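Local coordinates for peptidase, C14 family (Geobacter sulfurreducens PCA, PDB 3BIJ), which is of undetermined function but has a caspase-like domain and may act as a cysteine-type endopeptidase, at residues H18-W22 with V171-T175. Numbering follows the deposited sequence.
Sequences HYGGW and VAMRT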
ATOM      1  N   HIS A  18     -10.744  36.204   8.025  1.00 48.88           N
ATOM      2  CA  HIS A  18     -11.627  35.807   9.109  1.00 44.36           C
ATOM      3  C   HIS A  18     -11.259  34.411   9.612  1.00 46.56           C
ATOM      4  O   HIS A  18     -11.347  34.112  10.805  1.00 38.89           O
ATOM      5  CB  HIS A  18     -13.086  35.836   8.642  1.00 39.66           C
ATOM      6  CG  HIS A  18     -14.042  35.233   9.621  1.00 36.64           C
ATOM      7  ND1 HIS A  18     -14.251  33.873   9.717  1.00 42.06           N
ATOM      8  CD2 HIS A  18     -14.818  35.798  10.574  1.00 43.44           C
ATOM      9  CE1 HIS A  18     -15.114  33.628  10.686  1.00 32.54           C
ATOM     10  NE2 HIS A  18     -15.474  34.779  11.225  1.00 40.49           N
ATOM     11  N   TYR A  19     -10.830  33.558   8.692  1.00 44.88           N
ATOM     12  CA  TYR A  19     -10.466  32.192   9.038  1.00 45.81           C
ATOM     13  C   TYR A  19      -9.000  32.034   9.430  1.00 53.15           C
ATOM     14  O   TYR A  19      -8.328  31.096   8.998  1.00 55.16           O
ATOM     15  CB  TYR A  19     -10.798  31.278   7.870  1.00 46.62           C
ATOM     16  CG  TYR A  19     -12.278  31.054   7.679  1.00 39.94           C
ATOM     17  CD1 TYR A  19     -12.938  30.056   8.382  1.00 37.18           C
ATOM     18  CD2 TYR A  19     -13.005  31.818   6.771  1.00 36.62           C
ATOM     19  CE1 TYR A  19     -14.287  29.804   8.187  1.00 42.31           C
ATOM     20  CE2 TYR A  19     -14.362  31.586   6.559  1.00 53.63           C
ATOM     21  CZ  TYR A  19     -15.003  30.569   7.268  1.00 54.12           C
ATOM     22  OH  TYR A  19     -16.332  30.286   7.024  1.00 43.09           O
ATOM     23  N   GLY A  20      -8.507  32.961  10.248  1.00 54.39           N
ATOM     24  CA  GLY A  20      -7.130  32.896  10.705  1.00 50.72           C
ATOM     25  C   GLY A  20      -6.089  32.648   9.626  1.00 56.40           C
ATOM     26  O   GLY A  20      -5.140  31.901   9.849  1.00 57.32           O
ATOM     27  N   GLY A  21      -6.260  33.255   8.455  1.00 55.76           N
ATOM     28  CA  GLY A  21      -5.283  33.077   7.394  1.00 51.50           C
ATOM     29  C   GLY A  21      -5.518  31.911   6.455  1.00 48.13           C
ATOM     30  O   GLY A  21      -4.740  31.682   5.531  1.00 43.83           O
ATOM     31  N   TRP A  22      -6.593  31.172   6.682  1.00 49.29           N
ATOM     32  CA  TRP A  22      -6.928  30.027   5.843  1.00 43.97           C
ATOM     33  C   TRP A  22      -7.850  30.485   4.720  1.00 44.07           C
ATOM     34  O   TRP A  22      -8.844  31.163   4.977  1.00 44.29           O
ATOM     35  CB  TRP A  22      -7.647  28.979   6.679  1.00 44.45           C
ATOM     36  CG  TRP A  22      -7.948  27.726   5.933  1.00 49.10           C
ATOM     37  CD1 TRP A  22      -7.045  26.888   5.359  1.00 49.68           C
ATOM     38  CD2 TRP A  22      -9.227  27.104   5.778  1.00 47.12           C
ATOM     39  NE1 TRP A  22      -7.671  25.772   4.873  1.00 47.24           N
ATOM     40  CE2 TRP A  22      -9.013  25.877   5.117  1.00 48.44           C
ATOM     41  CE3 TRP A  22     -10.532  27.456   6.141  1.00 48.96           C
ATOM     42  CZ2 TRP A  22     -10.049  25.006   4.812  1.00 42.09           C
ATOM     43  CZ3 TRP A  22     -11.561  26.589   5.835  1.00 41.99           C
ATOM     44  CH2 TRP A  22     -11.312  25.375   5.180  1.00 44.27           C
ATOM     45  N   VAL A 171      -7.569  24.740  11.888  1.00 43.54           N
ATOM     46  CA  VAL A 171      -8.145  25.986  11.411  1.00 44.26           C
ATOM     47  C   VAL A 171      -9.462  26.284  12.115  1.00 47.54           C
ATOM     48  O   VAL A 171      -9.754  27.432  12.425  1.00 52.89           O
ATOM     49  CB  VAL A 171      -8.406  25.928   9.894  1.00 49.33           C
ATOM     50  CG1 VAL A 171      -9.162  27.176   9.437  1.00 55.50           C
ATOM     51  CG2 VAL A 171      -7.089  25.815   9.149  1.00 40.37           C
ATOM     52  N   ALA A 172     -10.257  25.250  12.367  1.00 45.52           N
ATOM     53  CA  ALA A 172     -11.541  25.434  13.023  1.00 39.09           C
ATOM     54  C   ALA A 172     -11.382  26.107  14.382  1.00 50.53           C
ATOM     55  O   ALA A 172     -12.134  27.022  14.716  1.00 52.99           O
ATOM     56  CB  ALA A 172     -12.235  24.102  13.188  1.00 43.54           C
HETATM   57  N   MSE A 173     -10.406  25.647  15.161  1.00 48.54           N
HETATM   58  CA  MSE A 173     -10.149  26.196  16.487  1.00 47.14           C
HETATM   59  C   MSE A 173      -9.492  27.564  16.389  1.00 49.17           C
HETATM   60  O   MSE A 173      -9.833  28.496  17.123  1.00 45.76           O
HETATM   61  CB  MSE A 173      -9.247  25.251  17.281  1.00 55.85           C
HETATM   62  CG  MSE A 173      -9.780  23.815  17.366  1.00 70.52           C
HETATM   63 SE   MSE A 173      -8.611  22.588  18.352  1.00 76.38          SE
HETATM   64  CE  MSE A 173      -7.052  22.660  17.152  1.00 80.67           C
ATOM     65  N   ARG A 174      -8.531  27.675  15.484  1.00 43.86           N
ATOM     66  CA  ARG A 174      -7.841  28.937  15.290  1.00 45.74           C
ATOM     67  C   ARG A 174      -8.861  30.015  14.889  1.00 47.59           C
ATOM     68  O   ARG A 174      -8.826  31.135  15.404  1.00 40.84           O
ATOM     69  CB  ARG A 174      -6.763  28.786  14.208  1.00 55.46           C
ATOM     70  CG  ARG A 174      -5.825  29.992  14.110  1.00 65.45           C
ATOM     71  CD  ARG A 174      -5.090  30.030  12.791  1.00 64.18           C
ATOM     72  NE  ARG A 174      -3.854  29.268  12.782  1.00 80.05           N
ATOM     73  CZ  ARG A 174      -3.153  29.017  11.676  1.00 93.08           C
ATOM     74  NH1 ARG A 174      -2.018  28.323  11.734  1.00 99.57           N
ATOM     75  NH2 ARG A 174      -3.594  29.442  10.497  1.00 91.40           N
ATOM     76  N   THR A 175      -9.769  29.669  13.973  1.00 37.37           N
ATOM     77  CA  THR A 175     -10.795  30.603  13.519  1.00 36.11           C
ATOM     78  C   THR A 175     -11.672  31.000  14.698  1.00 41.36           C
ATOM     79  O   THR A 175     -12.057  32.162  14.849  1.00 49.51           O
ATOM     80  CB  THR A 175     -11.685  29.987  12.417  1.00 34.81           C
ATOM     81  OG1 THR A 175     -10.884  29.688  11.270  1.00 46.85           O
ATOM     82  CG2 THR A 175     -12.789  30.950  12.003  1.00 33.86           C
TER
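One face of the W22 indole carries both methyls of V171: CG2 stands over the face of the five-membered ring in a CH-pi contact, 4.0 Å from its centroid. CG1 lies toward the rim, 3.6 Å from W22 CE3. The Y19 ring is met at its edge, near its plane, by T175 OG1, 3.6 Å from Y19 CD1. These contacts seat a type I' beta turn, Y19 to W22, against helix 169-178 in a caspase-like fold; the turn belongs to the loop joining strand 4-10 to helix 29-42. Its closure is evidenced by the W22 N to Y19 O bond, and the positive phi values of G20 and G21 fit the turn type. With CG anti to its backbone N (chi1 -176°), the W22 side chain is carried toward V171, and the CH-pi geometry shows that a ring face is presented there; the ring of F219 from a second subunit meets this indole nearly perpendicularly. R174 bends at chi3, which brings NH2 to G20 O, and the resulting hydrogen bond measures 3.0 Å. The donor lies nearly in line with the carbonyl (C=O...N 161°). Yet the oxygen sits tilted out of the guanidinium plane and the N-H...O angle is only 139°, so the bond is not straight. A leucine in place of R174 would probably leave G20 O without this donor and set the turn less firmly against the helix. Y19 OH is hydrogen-bonded to L105 O, and N179 ND2 is hydrogen-bonded to both H18 O and T175 O, tying the loop to the helix end. T175 OG1, 3.4 Å from Y19 CA, is turned back to donate to V171 O at 2.8 Å, approaching that carbonyl from the face opposite to T175 N.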